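Local coordinates for protein Fe-S binding reductase, putative (Thermus thermophilus, PDB 2D4P) that is of unknown function but carries a GNAT-type acetyltransferase fold and may act as an acyltransferase that moves groups other than amino-acyl ones, at residues A[28-31]-A[32-36]; A[55-59]-A[60-64]; A[75-78]-A[79-83]; A[98-101]-A[102-105]; A[108-112]-A[113-117]. All coordinates share one frame; numbering follows the deposited sequence.

Contact 1 of 5, residues A[28-31]-A[32-36]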
loop_
_atom_site.group_PDB
_atom_site.type_symbol
_atom_site.label_atom_id
_atom_site.label_comp_id
_atom_site.label_asym_id
_atom_site.label_seq_id
_atom_site.Cartn_x
_atom_site.Cartn_y
_atom_site.Cartn_z
ATOM N N LEU A 28 1.296 7.139 10.440
ATOM C CA LEU A 28 0.117 6.317 10.676
ATOM C C LEU A 28 -1.145 7.183 10.630
ATOM O O LEU A 28 -2.105 6.852 9.939
ATOM C CB LEU A 28 0.227 5.601 12.033
ATOM C CG LEU A 28 -0.933 4.666 12.436
ATOM C CD1 LEU A 28 -0.460 3.671 13.497
ATOM C CD2 LEU A 28 -2.132 5.422 12.984
ATOM N N ARG A 29 -1.118 8.321 11.326
ATOM C CA ARG A 29 -2.268 9.219 11.387
ATOM C C ARG A 29 -2.682 9.760 10.016
ATOM O O ARG A 29 -3.868 9.777 9.669
ATOM C CB ARG A 29 -1.986 10.382 12.343
ATOM C CG ARG A 29 -2.134 10.029 13.801
ATOM C CD ARG A 29 -1.617 11.117 14.734
ATOM N NE ARG A 29 -1.818 10.746 16.129
ATOM C CZ ARG A 29 -1.434 11.491 17.170
ATOM N NH1 ARG A 29 -0.792 12.633 16.980
ATOM N NH2 ARG A 29 -1.676 11.075 18.404
ATOM N N PHE A 30 -1.699 10.180 9.240
ATOM C CA PHE A 30 -1.924 10.661 7.893
ATOM C C PHE A 30 -2.523 9.585 6.996
ATOM O O PHE A 30 -3.523 9.811 6.309
ATOM C CB PHE A 30 -0.613 11.136 7.310
ATOM C CG PHE A 30 -0.704 11.528 5.876
ATOM C CD1 PHE A 30 -0.354 10.636 4.859
ATOM C CD2 PHE A 30 -1.139 12.794 5.531
ATOM C CE1 PHE A 30 -0.427 11.016 3.526
ATOM C CE2 PHE A 30 -1.206 13.177 4.171
ATOM C CZ PHE A 30 -0.861 12.272 3.186
ATOM N N PHE A 31 -1.917 8.408 6.991
ATOM C CA PHE A 31 -2.419 7.322 6.150
ATOM C C PHE A 31 -3.770 6.774 6.620
ATOM O O PHE A 31 -4.587 6.358 5.811
ATOM C CB PHE A 31 -1.358 6.235 5.926
ATOM C CG PHE A 31 -0.265 6.679 4.972
ATOM C CD1 PHE A 31 -0.539 6.860 3.603
ATOM C CD2 PHE A 31 1.019 6.939 5.418
ATOM C CE1 PHE A 31 0.439 7.281 2.749
ATOM C CE2 PHE A 31 2.013 7.386 4.540
ATOM C CZ PHE A 31 1.721 7.568 3.207
ATOM N N ALA A 32 -4.033 6.805 7.934
ATOM C CA ALA A 32 -5.356 6.430 8.434
ATOM C C ALA A 32 -6.433 7.362 7.876
ATOM O O ALA A 32 -7.554 6.923 7.664
ATOM C CB ALA A 32 -5.400 6.445 9.968
ATOM N N ARG A 33 -6.096 8.624 7.656
ATOM C CA ARG A 33 -7.070 9.631 7.205
ATOM C C ARG A 33 -7.362 9.503 5.696
ATOM O O ARG A 33 -8.371 10.032 5.242
ATOM C CB ARG A 33 -6.575 11.070 7.479
ATOM C CG ARG A 33 -6.801 11.633 8.893
ATOM C CD ARG A 33 -6.357 13.102 9.017
ATOM N NE ARG A 33 -4.952 13.245 9.474
ATOM C CZ ARG A 33 -3.931 13.767 8.770
ATOM N NH1 ARG A 33 -4.081 14.208 7.511
ATOM N NH2 ARG A 33 -2.724 13.826 9.340
ATOM N N THR A 34 -6.523 8.811 4.925
ATOM C CA THR A 34 -6.703 8.797 3.450
ATOM C C THR A 34 -7.941 8.067 3.015
ATOM O O THR A 34 -8.530 8.392 1.977
ATOM C CB THR A 34 -5.527 8.148 2.694
ATOM O OG1 THR A 34 -5.356 6.798 3.149
ATOM C CG2 THR A 34 -4.194 8.860 2.952
ATOM N N GLY A 35 -8.327 7.054 3.783
ATOM C CA GLY A 35 -9.330 6.074 3.357
ATOM C C GLY A 35 -8.862 5.043 2.342
ATOM O O GLY A 35 -9.660 4.293 1.827
ATOM N N HIS A 36 -7.558 4.998 2.086
ATOM C CA HIS A 36 -6.938 4.111 1.110
ATOM C C HIS A 36 -5.884 3.172 1.703
ATOM O O HIS A 36 -5.274 2.404 0.980
ATOM C CB HIS A 36 -6.312 4.938 -0.021
ATOM C CG HIS A 36 -7.312 5.751 -0.787
ATOM N ND1 HIS A 36 -8.372 5.166 -1.455
ATOM C CD2 HIS A 36 -7.461 7.089 -0.933
ATOM C CE1 HIS A 36 -9.096 6.118 -2.023
ATOM N NE2 HIS A 36 -8.577 7.294 -1.707
HETATM O O HOH W 1 -7.040 4.925 5.213
#
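Phe31 with Thr34, and Phe30 with Arg33, form a local contact in the last turns of helix 25-34, where the chain leaves the helix for strand 38-42. Earlier in the helix, Ala32 N still bonds to Leu28 O at 2.8 Å. Near the end the pattern tightens: Thr34 N reaches back three residues to Phe31 O, from above that carbonyl's plane. Thr34 OG1 lies 2.8 Å from the same Phe31 O and also has Ala52 O and Ser37 OG as partners, so the use of its proton is not settled. As an acceptor the hydroxyl is clearer, taking the amide of His36 (N to OG1 3.0 Å) in a nearly straight bond of 162°. On the outer side, Arg33 bends at chi3 (-92°) and folds back over the preceding turn. One face of its guanidinium lies on the backbone of Phe30, with NH2 3.6 Å from Phe30 CA, while NH1 approaches Phe30 CD2 at 3.8 Å. The Phe30 ring stands almost perpendicular to the guanidinium (84°), so the two do not stack. Phe31 packs on Leu51 and Gln53 of strand 45-56. Gly35 then turns the chain with positive phi, and the bond from His36 N to Thr34 OG1 forms an ST turn just where helix 25-34 ends.

Contact 2 of 5, residues A[55-59]-A[60-64]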
loop_
_atom_site.group_PDB
_atom_site.type_symbol
_atom_site.label_atom_id
_atom_site.label_comp_id
_atom_site.label_asym_id
_atom_site.label_seq_id
_atom_site.Cartn_x
_atom_site.Cartn_y
_atom_site.Cartn_z
ATOM N N VAL A 55 -3.786 11.262 -5.163
ATOM C CA VAL A 55 -3.007 12.327 -5.779
ATOM C C VAL A 55 -3.783 12.850 -6.992
ATOM O O VAL A 55 -4.040 12.087 -7.926
ATOM C CB VAL A 55 -1.652 11.831 -6.250
ATOM C CG1 VAL A 55 -0.851 12.977 -6.938
ATOM C CG2 VAL A 55 -0.852 11.223 -5.074
ATOM N N TRP A 56 -4.189 14.106 -6.933
ATOM C CA TRP A 56 -4.961 14.743 -8.023
ATOM C C TRP A 56 -4.028 14.975 -9.217
ATOM O O TRP A 56 -2.884 15.462 -9.075
ATOM C CB TRP A 56 -5.596 16.036 -7.568
ATOM C CG TRP A 56 -6.661 16.568 -8.478
ATOM C CD1 TRP A 56 -7.780 15.895 -8.942
ATOM C CD2 TRP A 56 -6.743 17.883 -9.010
ATOM N NE1 TRP A 56 -8.536 16.729 -9.735
ATOM C CE2 TRP A 56 -7.919 17.953 -9.799
ATOM C CE3 TRP A 56 -5.920 19.013 -8.932
ATOM C CZ2 TRP A 56 -8.311 19.113 -10.468
ATOM C CZ3 TRP A 56 -6.319 20.186 -9.616
ATOM C CH2 TRP A 56 -7.493 20.221 -10.367
ATOM N N GLN A 57 -4.495 14.560 -10.385
ATOM C CA GLN A 57 -3.738 14.741 -11.621
ATOM C C GLN A 57 -4.111 16.038 -12.366
ATOM O O GLN A 57 -3.549 16.319 -13.412
ATOM C CB GLN A 57 -3.947 13.547 -12.550
ATOM C CG GLN A 57 -3.734 12.190 -11.929
ATOM C CD GLN A 57 -2.323 11.951 -11.529
ATOM O OE1 GLN A 57 -1.456 11.876 -12.401
ATOM N NE2 GLN A 57 -2.074 11.791 -10.219
ATOM N N GLY A 58 -5.087 16.802 -11.875
ATOM C CA GLY A 58 -5.597 17.943 -12.605
ATOM C C GLY A 58 -7.004 17.754 -13.173
ATOM O O GLY A 58 -7.622 18.712 -13.645
ATOM N N GLU A 59 -7.502 16.527 -13.138
ATOM C CA GLU A 59 -8.892 16.251 -13.514
ATOM C C GLU A 59 -9.256 14.928 -12.880
ATOM O O GLU A 59 -10.133 14.843 -12.008
ATOM C CB GLU A 59 -9.073 16.217 -15.043
ATOM C CG GLU A 59 -10.508 15.974 -15.508
ATOM C CD GLU A 59 -10.611 15.938 -17.032
ATOM O OE1 GLU A 59 -10.204 14.935 -17.648
ATOM O OE2 GLU A 59 -11.040 16.935 -17.618
ATOM N N ALA A 60 -8.530 13.895 -13.281
ATOM C CA ALA A 60 -8.661 12.592 -12.653
ATOM C C ALA A 60 -7.766 12.539 -11.417
ATOM O O ALA A 60 -6.927 13.429 -11.183
ATOM C CB ALA A 60 -8.249 11.534 -13.627
ATOM N N THR A 61 -7.971 11.496 -10.626
ATOM C CA THR A 61 -7.172 11.194 -9.447
ATOM C C THR A 61 -6.530 9.828 -9.592
ATOM O O THR A 61 -7.095 8.915 -10.195
ATOM C CB THR A 61 -8.076 11.263 -8.225
ATOM O OG1 THR A 61 -8.566 12.606 -8.092
ATOM C CG2 THR A 61 -7.359 10.921 -6.908
ATOM N N THR A 62 -5.309 9.698 -9.078
ATOM C CA THR A 62 -4.649 8.421 -8.943
ATOM C C THR A 62 -4.471 8.106 -7.471
ATOM O O THR A 62 -4.186 9.018 -6.681
ATOM C CB THR A 62 -3.233 8.492 -9.590
ATOM O OG1 THR A 62 -3.362 8.680 -11.017
ATOM C CG2 THR A 62 -2.501 7.187 -9.411
ATOM N N VAL A 63 -4.644 6.835 -7.092
ATOM C CA VAL A 63 -4.236 6.393 -5.780
ATOM C C VAL A 63 -2.857 5.765 -5.905
ATOM O O VAL A 63 -2.669 4.808 -6.639
ATOM C CB VAL A 63 -5.280 5.435 -5.147
ATOM C CG1 VAL A 63 -4.619 4.653 -3.980
ATOM C CG2 VAL A 63 -6.463 6.246 -4.641
ATOM N N LEU A 64 -1.870 6.367 -5.234
ATOM C CA LEU A 64 -0.529 5.838 -5.187
ATOM C C LEU A 64 -0.302 5.058 -3.906
ATOM O O LEU A 64 -0.552 5.553 -2.795
ATOM C CB LEU A 64 0.467 6.987 -5.255
ATOM C CG LEU A 64 1.934 6.620 -5.399
ATOM C CD1 LEU A 64 2.254 5.779 -6.658
ATOM C CD2 LEU A 64 2.750 7.940 -5.388
HETATM O O HOH W 2 -0.990 8.581 -12.120
HETATM O O HOH W 3 -10.621 13.294 -9.619
#
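The tip of the beta hairpin made by strands 45-56 and 61-70 is closed here, with Val55 facing Thr62 and Trp56 facing Thr61. Val55 and Thr62 are an antiparallel hydrogen-bonded pair: Val55 N gives to Thr62 O at 2.7 Å, and Thr62 N returns a bond to Val55 O at 2.9 Å. Trp56 and Thr61 form the next, non-hydrogen-bonded pair, and Gln57 N reaches Ala60 O at 2.8 Å across the mouth of the loop. Gln57 folds back at chi2 (-66°), which carries its amide back to the Val55 carbonyl. From there NE2 donates to Val55 O at 3.0 Å, almost straight (168°) and with the acceptor in the plane of the amide. Thr62 N meets that oxygen from the opposite face of its carbonyl, so two donors grip Val55 O. A water bound to Thr62 OG1 at 2.6 Å also makes a weak bond to Gln57 OE1. On the sheet face that carries Trp56 and Thr61, opposite that of Val55 and Thr62, the indole lies over the loop backbone, Gly58 N sitting 3.5 Å above the ring plane, while Thr61 OG1 comes to the ring edge, 3.5 Å from Trp56 CD1. A second water joins Thr61 OG1 to Glu59 O. At this exposed tip, side-chain amide, hydroxyls and waters thus supplement the strand bonds, and are likely to help fix the loop at this surface position.

Contact 3 of 5, residues A[75-78]-A[79-83]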
loop_
_atom_site.group_PDB
_atom_site.type_symbol
_atom_site.label_atom_id
_atom_site.label_comp_id
_atom_site.label_asym_id
_atom_site.label_seq_id
_atom_site.Cartn_x
_atom_site.Cartn_y
_atom_site.Cartn_z
ATOM N N ALA A 75 -1.495 -12.105 1.771
ATOM C CA ALA A 75 -1.606 -10.808 2.447
ATOM C C ALA A 75 -1.478 -9.655 1.429
ATOM O O ALA A 75 -2.253 -8.692 1.421
ATOM C CB ALA A 75 -0.567 -10.700 3.530
ATOM N N LEU A 76 -0.502 -9.760 0.549
ATOM C CA LEU A 76 -0.254 -8.703 -0.426
ATOM C C LEU A 76 -1.441 -8.540 -1.365
ATOM O O LEU A 76 -1.846 -7.422 -1.667
ATOM C CB LEU A 76 1.028 -9.011 -1.199
ATOM C CG LEU A 76 2.300 -8.897 -0.359
ATOM C CD1 LEU A 76 3.503 -9.504 -1.149
ATOM C CD2 LEU A 76 2.594 -7.472 0.063
ATOM N N ARG A 77 -1.978 -9.659 -1.842
ATOM C CA ARG A 77 -3.140 -9.616 -2.734
ATOM C C ARG A 77 -4.347 -8.950 -2.085
ATOM O O ARG A 77 -5.017 -8.123 -2.703
ATOM C CB ARG A 77 -3.534 -11.007 -3.214
ATOM C CG ARG A 77 -2.627 -11.600 -4.245
ATOM C CD ARG A 77 -3.165 -12.919 -4.774
ATOM N NE ARG A 77 -4.439 -12.736 -5.471
ATOM C CZ ARG A 77 -5.167 -13.731 -5.967
ATOM N NH1 ARG A 77 -4.765 -14.989 -5.871
ATOM N NH2 ARG A 77 -6.311 -13.472 -6.571
ATOM N N GLY A 78 -4.631 -9.302 -0.831
ATOM C CA GLY A 78 -5.794 -8.774 -0.152
ATOM C C GLY A 78 -5.654 -7.297 0.138
ATOM O O GLY A 78 -6.631 -6.546 0.060
ATOM N N LEU A 79 -4.431 -6.866 0.463
ATOM C CA LEU A 79 -4.160 -5.441 0.639
ATOM C C LEU A 79 -4.393 -4.678 -0.683
ATOM O O LEU A 79 -5.027 -3.613 -0.714
ATOM C CB LEU A 79 -2.747 -5.214 1.149
ATOM C CG LEU A 79 -2.476 -5.637 2.594
ATOM C CD1 LEU A 79 -1.023 -5.761 2.860
ATOM C CD2 LEU A 79 -3.153 -4.696 3.584
ATOM N N LEU A 80 -3.900 -5.226 -1.787
ATOM C CA LEU A 80 -4.120 -4.591 -3.080
ATOM C C LEU A 80 -5.594 -4.504 -3.396
ATOM O O LEU A 80 -6.063 -3.493 -3.880
ATOM C CB LEU A 80 -3.386 -5.329 -4.192
ATOM C CG LEU A 80 -1.862 -5.246 -4.107
ATOM C CD1 LEU A 80 -1.285 -6.262 -5.076
ATOM C CD2 LEU A 80 -1.372 -3.799 -4.384
ATOM N N ARG A 81 -6.330 -5.564 -3.099
ATOM C CA ARG A 81 -7.764 -5.584 -3.359
ATOM C C ARG A 81 -8.464 -4.515 -2.526
ATOM O O ARG A 81 -9.405 -3.833 -2.994
ATOM C CB ARG A 81 -8.351 -6.974 -3.044
ATOM C CG ARG A 81 -8.102 -8.000 -4.136
ATOM C CD ARG A 81 -8.997 -9.233 -4.071
ATOM N NE ARG A 81 -9.093 -9.755 -2.717
ATOM C CZ ARG A 81 -8.270 -10.657 -2.181
ATOM N NH1 ARG A 81 -7.272 -11.181 -2.893
ATOM N NH2 ARG A 81 -8.465 -11.044 -0.911
ATOM N N ALA A 82 -8.022 -4.350 -1.283
ATOM C CA ALA A 82 -8.662 -3.388 -0.395
ATOM C C ALA A 82 -8.367 -1.975 -0.914
ATOM O O ALA A 82 -9.237 -1.113 -0.953
ATOM C CB ALA A 82 -8.160 -3.565 1.041
ATOM N N VAL A 83 -7.131 -1.750 -1.341
ATOM C CA VAL A 83 -6.781 -0.453 -1.913
ATOM C C VAL A 83 -7.615 -0.168 -3.179
ATOM O O VAL A 83 -8.178 0.927 -3.319
ATOM C CB VAL A 83 -5.278 -0.324 -2.212
ATOM C CG1 VAL A 83 -5.019 0.962 -2.977
ATOM C CG2 VAL A 83 -4.440 -0.385 -0.893
#
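Arg81 runs back along helix 73-89 over Arg77 and Gly78, one turn earlier. Its CB rests 3.5 Å from Arg77 O, and CG is closer still, 3.4 Å from that oxygen, which also accepts the Arg81 amide. The chain then bends at chi3 (-45°), and this swings the guanidinium flat onto the backbone. CZ lies 3.7 Å from Gly78 CA, and NH2 3.6 Å from it, with one face of the group turned to the glycine. A CB on Gly78 would stand about 3.5 Å from NH2, a close fit, so the absence of a side chain probably eases the approach of the guanidinium. The helix is the connection of a beta-alpha-beta crossover between the parallel strands 61-70 and 94-97, and this arginine lies on its exposed flank. At the far end of Arg81, NH1 meets Arg77 CB at 3.8 Å and comes within 4.1 Å of Arg77 NE, the two guanidinium planes being nearly perpendicular. The two positive groups share a counter-charge: Arg77 NE and Arg81 NH1 both form salt bridges to Glu113 OE2. On the buried side, Leu79 CG lies 3.3 Å from Ala75 O, its side chain packing on Phe38, Ala40 and Ile68 of the sheet.

Contact 4 of 5, residues A[98-101]-A[102-105]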
loop_
_atom_site.group_PDB
_atom_site.type_symbol
_atom_site.label_atom_id
_atom_site.label_comp_id
_atom_site.label_asym_id
_atom_site.label_seq_id
_atom_site.Cartn_x
_atom_site.Cartn_y
_atom_site.Cartn_z
ATOM N N HIS A 98 5.218 1.944 -7.097
ATOM C CA HIS A 98 6.611 1.821 -7.548
ATOM C C HIS A 98 7.211 0.513 -6.985
ATOM O O HIS A 98 7.438 0.379 -5.784
ATOM C CB HIS A 98 7.432 3.057 -7.138
ATOM C CG HIS A 98 6.866 4.361 -7.629
ATOM N ND1 HIS A 98 7.128 5.565 -7.008
ATOM C CD2 HIS A 98 6.097 4.659 -8.706
ATOM C CE1 HIS A 98 6.506 6.541 -7.654
ATOM N NE2 HIS A 98 5.873 6.022 -8.688
ATOM N N LEU A 99 7.403 -0.464 -7.847
ATOM C CA LEU A 99 7.771 -1.818 -7.481
ATOM C C LEU A 99 9.316 -2.054 -7.541
ATOM O O LEU A 99 9.958 -1.755 -8.524
ATOM C CB LEU A 99 7.032 -2.787 -8.421
ATOM C CG LEU A 99 7.472 -4.256 -8.478
ATOM C CD1 LEU A 99 7.157 -4.996 -7.170
ATOM C CD2 LEU A 99 6.883 -4.986 -9.692
ATOM N N ASP A 100 9.889 -2.576 -6.467
ATOM C CA ASP A 100 11.234 -3.182 -6.535
ATOM C C ASP A 100 11.027 -4.556 -7.134
ATOM O O ASP A 100 10.368 -5.390 -6.534
ATOM C CB ASP A 100 11.802 -3.276 -5.131
ATOM C CG ASP A 100 13.096 -4.038 -5.053
ATOM O OD1 ASP A 100 13.642 -4.514 -6.077
ATOM O OD2 ASP A 100 13.623 -4.216 -3.940
ATOM N N PRO A 101 11.550 -4.813 -8.328
ATOM C CA PRO A 101 11.297 -6.099 -8.999
ATOM C C PRO A 101 11.962 -7.333 -8.360
ATOM O O PRO A 101 11.670 -8.456 -8.764
ATOM C CB PRO A 101 11.823 -5.859 -10.422
ATOM C CG PRO A 101 12.864 -4.822 -10.267
ATOM C CD PRO A 101 12.417 -3.928 -9.130
ATOM N N GLU A 102 12.848 -7.135 -7.390
ATOM C CA GLU A 102 13.361 -8.230 -6.561
ATOM C C GLU A 102 12.266 -8.834 -5.660
ATOM O O GLU A 102 12.408 -9.943 -5.159
ATOM C CB GLU A 102 14.524 -7.752 -5.677
ATOM C CG GLU A 102 15.767 -7.298 -6.450
ATOM C CD GLU A 102 17.087 -7.484 -5.685
ATOM O OE1 GLU A 102 17.678 -6.462 -5.251
ATOM O OE2 GLU A 102 17.571 -8.642 -5.552
ATOM N N ARG A 103 11.186 -8.094 -5.433
ATOM C CA ARG A 103 10.130 -8.557 -4.546
ATOM C C ARG A 103 9.185 -9.453 -5.333
ATOM O O ARG A 103 8.187 -9.010 -5.869
ATOM C CB ARG A 103 9.391 -7.362 -3.952
ATOM C CG ARG A 103 10.272 -6.422 -3.148
ATOM C CD ARG A 103 9.492 -5.244 -2.536
ATOM N NE ARG A 103 8.496 -5.720 -1.584
ATOM C CZ ARG A 103 7.533 -4.969 -1.059
ATOM N NH1 ARG A 103 7.439 -3.696 -1.369
ATOM N NH2 ARG A 103 6.695 -5.512 -0.181
ATOM N N LYS A 104 9.502 -10.737 -5.394
ATOM C CA LYS A 104 8.760 -11.668 -6.241
ATOM C C LYS A 104 7.344 -11.933 -5.751
ATOM O O LYS A 104 6.457 -12.177 -6.563
ATOM C CB LYS A 104 9.509 -12.995 -6.376
ATOM C CG LYS A 104 10.897 -12.897 -7.005
ATOM C CD LYS A 104 11.017 -11.842 -8.104
ATOM C CE LYS A 104 12.286 -12.061 -8.931
ATOM N NZ LYS A 104 12.720 -10.845 -9.689
ATOM N N GLU A 105 7.142 -11.910 -4.434
ATOM C CA GLU A 105 5.826 -12.120 -3.861
ATOM C C GLU A 105 4.893 -10.976 -4.262
ATOM O O GLU A 105 3.751 -11.218 -4.672
ATOM C CB GLU A 105 5.874 -12.254 -2.338
ATOM C CG GLU A 105 6.468 -13.582 -1.862
ATOM C CD GLU A 105 6.111 -13.932 -0.417
ATOM O OE1 GLU A 105 5.361 -13.180 0.257
ATOM O OE2 GLU A 105 6.576 -15.004 0.033
HETATM O O HOH W 4 8.565 -2.178 -3.874
HETATM O O HOH W 5 15.992 -4.776 -3.877
#
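Asp100 and Glu102 turn their carboxylates obliquely to each other, planes 64° apart, while Arg103 crosses Asp100 at about a right angle. With CG anti to the backbone nitrogen (chi1 173°), the Asp100 carboxylate swings forward over the next peptides, and OD1 accepts Glu102 N at 3.0 Å from above the carboxylate plane. The Glu102 chain leads outward, leaving its OE1 4.6 Å from Asp100 OD1; one water donates to both this OE1 and Asp100 OD2, and so is likely to ease the like-charge proximity. This is a type I beta turn from Asp100 to Arg103, closed by Arg103 N on Asp100 O at 3.0 Å, and it brings the chain from strand 94-97 to the start of helix 104-112 with Arg103 at the N-cap position. Arg103 lays CB 3.4 Å from Asp100 O and CD 4.0 Å from Asp100 CB, passing across the aspartate without pairing with its carboxylate. Its guanidinium works elsewhere: NH1 gives to a water 3.1 Å away that also accepts a bond from Asp100 N, and NH2 bonds to Ile68 O. A leucine in its place would probably leave Ile68 O without this donor and the water less firmly held. Lys104 curls back at chi2, and its NZ donates to Pro101 O at 2.8 Å.

Contact 5 of 5, residues A[108-112]-A[113-117]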
loop_
_atom_site.group_PDB
_atom_site.type_symbol
_atom_site.label_atom_id
_atom_site.label_comp_id
_atom_site.label_asym_id
_atom_site.label_seq_id
_atom_site.Cartn_x
_atom_site.Cartn_y
_atom_site.Cartn_z
ATOM N N GLU A 108 4.060 -11.217 -7.961
ATOM C CA GLU A 108 3.026 -12.215 -8.115
ATOM C C GLU A 108 1.647 -11.666 -7.732
ATOM O O GLU A 108 0.682 -11.887 -8.439
ATOM C CB GLU A 108 3.326 -13.469 -7.280
ATOM C CG GLU A 108 2.188 -14.494 -7.327
ATOM C CD GLU A 108 2.535 -15.827 -6.674
ATOM O OE1 GLU A 108 3.753 -16.128 -6.529
ATOM O OE2 GLU A 108 1.576 -16.557 -6.327
ATOM N N ALA A 109 1.573 -10.953 -6.613
ATOM C CA ALA A 109 0.292 -10.419 -6.125
ATOM C C ALA A 109 -0.285 -9.348 -7.080
ATOM O O ALA A 109 -1.487 -9.315 -7.353
ATOM C CB ALA A 109 0.471 -9.845 -4.723
ATOM N N LEU A 110 0.604 -8.488 -7.584
ATOM C CA LEU A 110 0.221 -7.448 -8.537
ATOM C C LEU A 110 -0.385 -8.040 -9.799
ATOM O O LEU A 110 -1.414 -7.591 -10.272
ATOM C CB LEU A 110 1.427 -6.589 -8.884
ATOM C CG LEU A 110 1.846 -5.595 -7.793
ATOM C CD1 LEU A 110 3.258 -5.056 -7.993
ATOM C CD2 LEU A 110 0.852 -4.435 -7.687
ATOM N N LYS A 111 0.267 -9.053 -10.365
ATOM C CA LYS A 111 -0.273 -9.699 -11.554
ATOM C C LYS A 111 -1.626 -10.346 -11.259
ATOM O O LYS A 111 -2.565 -10.247 -12.056
ATOM C CB LYS A 111 0.751 -10.707 -12.092
ATOM C CG LYS A 111 0.330 -11.373 -13.382
ATOM C CD LYS A 111 1.492 -12.035 -14.093
ATOM C CE LYS A 111 1.013 -12.857 -15.279
ATOM N NZ LYS A 111 2.115 -13.769 -15.775
ATOM N N ALA A 112 -1.747 -10.981 -10.097
ATOM C CA ALA A 112 -2.981 -11.666 -9.731
ATOM C C ALA A 112 -4.135 -10.688 -9.538
ATOM O O ALA A 112 -5.276 -11.043 -9.743
ATOM C CB ALA A 112 -2.799 -12.539 -8.476
ATOM N N GLU A 113 -3.842 -9.462 -9.133
ATOM C CA GLU A 113 -4.875 -8.473 -8.923
ATOM C C GLU A 113 -4.986 -7.433 -10.047
ATOM O O GLU A 113 -5.521 -6.329 -9.834
ATOM C CB GLU A 113 -4.671 -7.793 -7.565
ATOM C CG GLU A 113 -4.763 -8.720 -6.353
ATOM C CD GLU A 113 -6.030 -9.558 -6.315
ATOM O OE1 GLU A 113 -7.083 -9.112 -6.812
ATOM O OE2 GLU A 113 -6.004 -10.678 -5.786
ATOM N N GLY A 114 -4.531 -7.784 -11.244
ATOM C CA GLY A 114 -4.866 -7.023 -12.445
ATOM C C GLY A 114 -3.998 -5.821 -12.750
ATOM O O GLY A 114 -4.364 -4.971 -13.560
ATOM N N PHE A 115 -2.844 -5.728 -12.098
ATOM C CA PHE A 115 -1.910 -4.650 -12.386
ATOM C C PHE A 115 -0.991 -5.017 -13.539
ATOM O O PHE A 115 -0.604 -6.183 -13.710
ATOM C CB PHE A 115 -1.041 -4.318 -11.178
ATOM C CG PHE A 115 -1.764 -3.600 -10.083
ATOM C CD1 PHE A 115 -2.707 -4.265 -9.302
ATOM C CD2 PHE A 115 -1.497 -2.258 -9.820
ATOM C CE1 PHE A 115 -3.339 -3.612 -8.287
ATOM C CE2 PHE A 115 -2.151 -1.601 -8.823
ATOM C CZ PHE A 115 -3.092 -2.262 -8.073
ATOM N N ALA A 116 -0.650 -4.014 -14.334
ATOM C CA ALA A 116 0.325 -4.149 -15.426
ATOM C C ALA A 116 1.662 -3.512 -15.066
ATOM O O ALA A 116 1.735 -2.505 -14.319
ATOM C CB ALA A 116 -0.236 -3.529 -16.706
ATOM N N LEU A 117 2.749 -4.065 -15.617
ATOM C CA LEU A 117 4.072 -3.500 -15.363
ATOM C C LEU A 117 4.593 -2.684 -16.537
ATOM O O LEU A 117 5.774 -2.321 -16.607
ATOM C CB LEU A 117 5.058 -4.612 -15.001
ATOM C CG LEU A 117 4.670 -5.464 -13.793
ATOM C CD1 LEU A 117 5.792 -6.460 -13.507
ATOM C CD2 LEU A 117 4.350 -4.619 -12.583
#
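The backbone of Leu110 and Phe115 joins where helix 104-112 ends: Phe115 N bonds to Leu110 O at 3.0 Å, and inside that loop Gly114 N reaches Lys111 O at 3.3 Å from above the carbonyl plane. Gly114 has positive phi (85°), which turns the chain back across the helix end. The reversal sets Phe115 against the last turn, its CB 3.4 Å from Leu110 O. Leu110 CD2 lies over one face of the Phe115 ring, displaced toward CG, in a CH-pi contact 3.9 Å from the ring centroid and 20° off the normal. Glu113, whose amide still bonds to Ala109 O, turns its side chain toward helix 73-89. Its CG sits 3.5 Å from Ala109 O, and a bend at chi2 (-52°) folds the carboxylate back beside the Ala112 carbonyl. There OE2 is gripped by salt bridges from both Arg77 and Arg81. A lysine at Glu113 would probably leave those two arginines without their shared counter-charge. The side chain of Leu110 also meets Leu99 in the loop leading into the helix. The paired six-to-one and five-to-two backbone bonds with glycine at C-prime define a Schellman motif, here accompanied by the apolar contact of Leu110 with Phe115.

Overall arrangement
All five contacts are local and lie in series, none nesting within or crossing another. Contact 1 ends helix 25-34; its His36 then packs on Val63 of contact 2 and Val83 of contact 3. Contact 2 closes the hairpin of strands 45-56 and 61-70, and Val63 carries it onto Val83 in helix 73-89, which contact 3 occupies. After strand 94-97, contact 4 turns the chain into helix 104-112, and contact 5 ends that helix, their centres about 11 Å apart and Leu99 meeting Leu110 and Leu117. Leu76 on Glu105 and the arginine pair on Glu113 tie helix 73-89 to helix 104-112. Contacts 1 and 4 lie on opposite sides of the chain's centre, with contact 3 touching both.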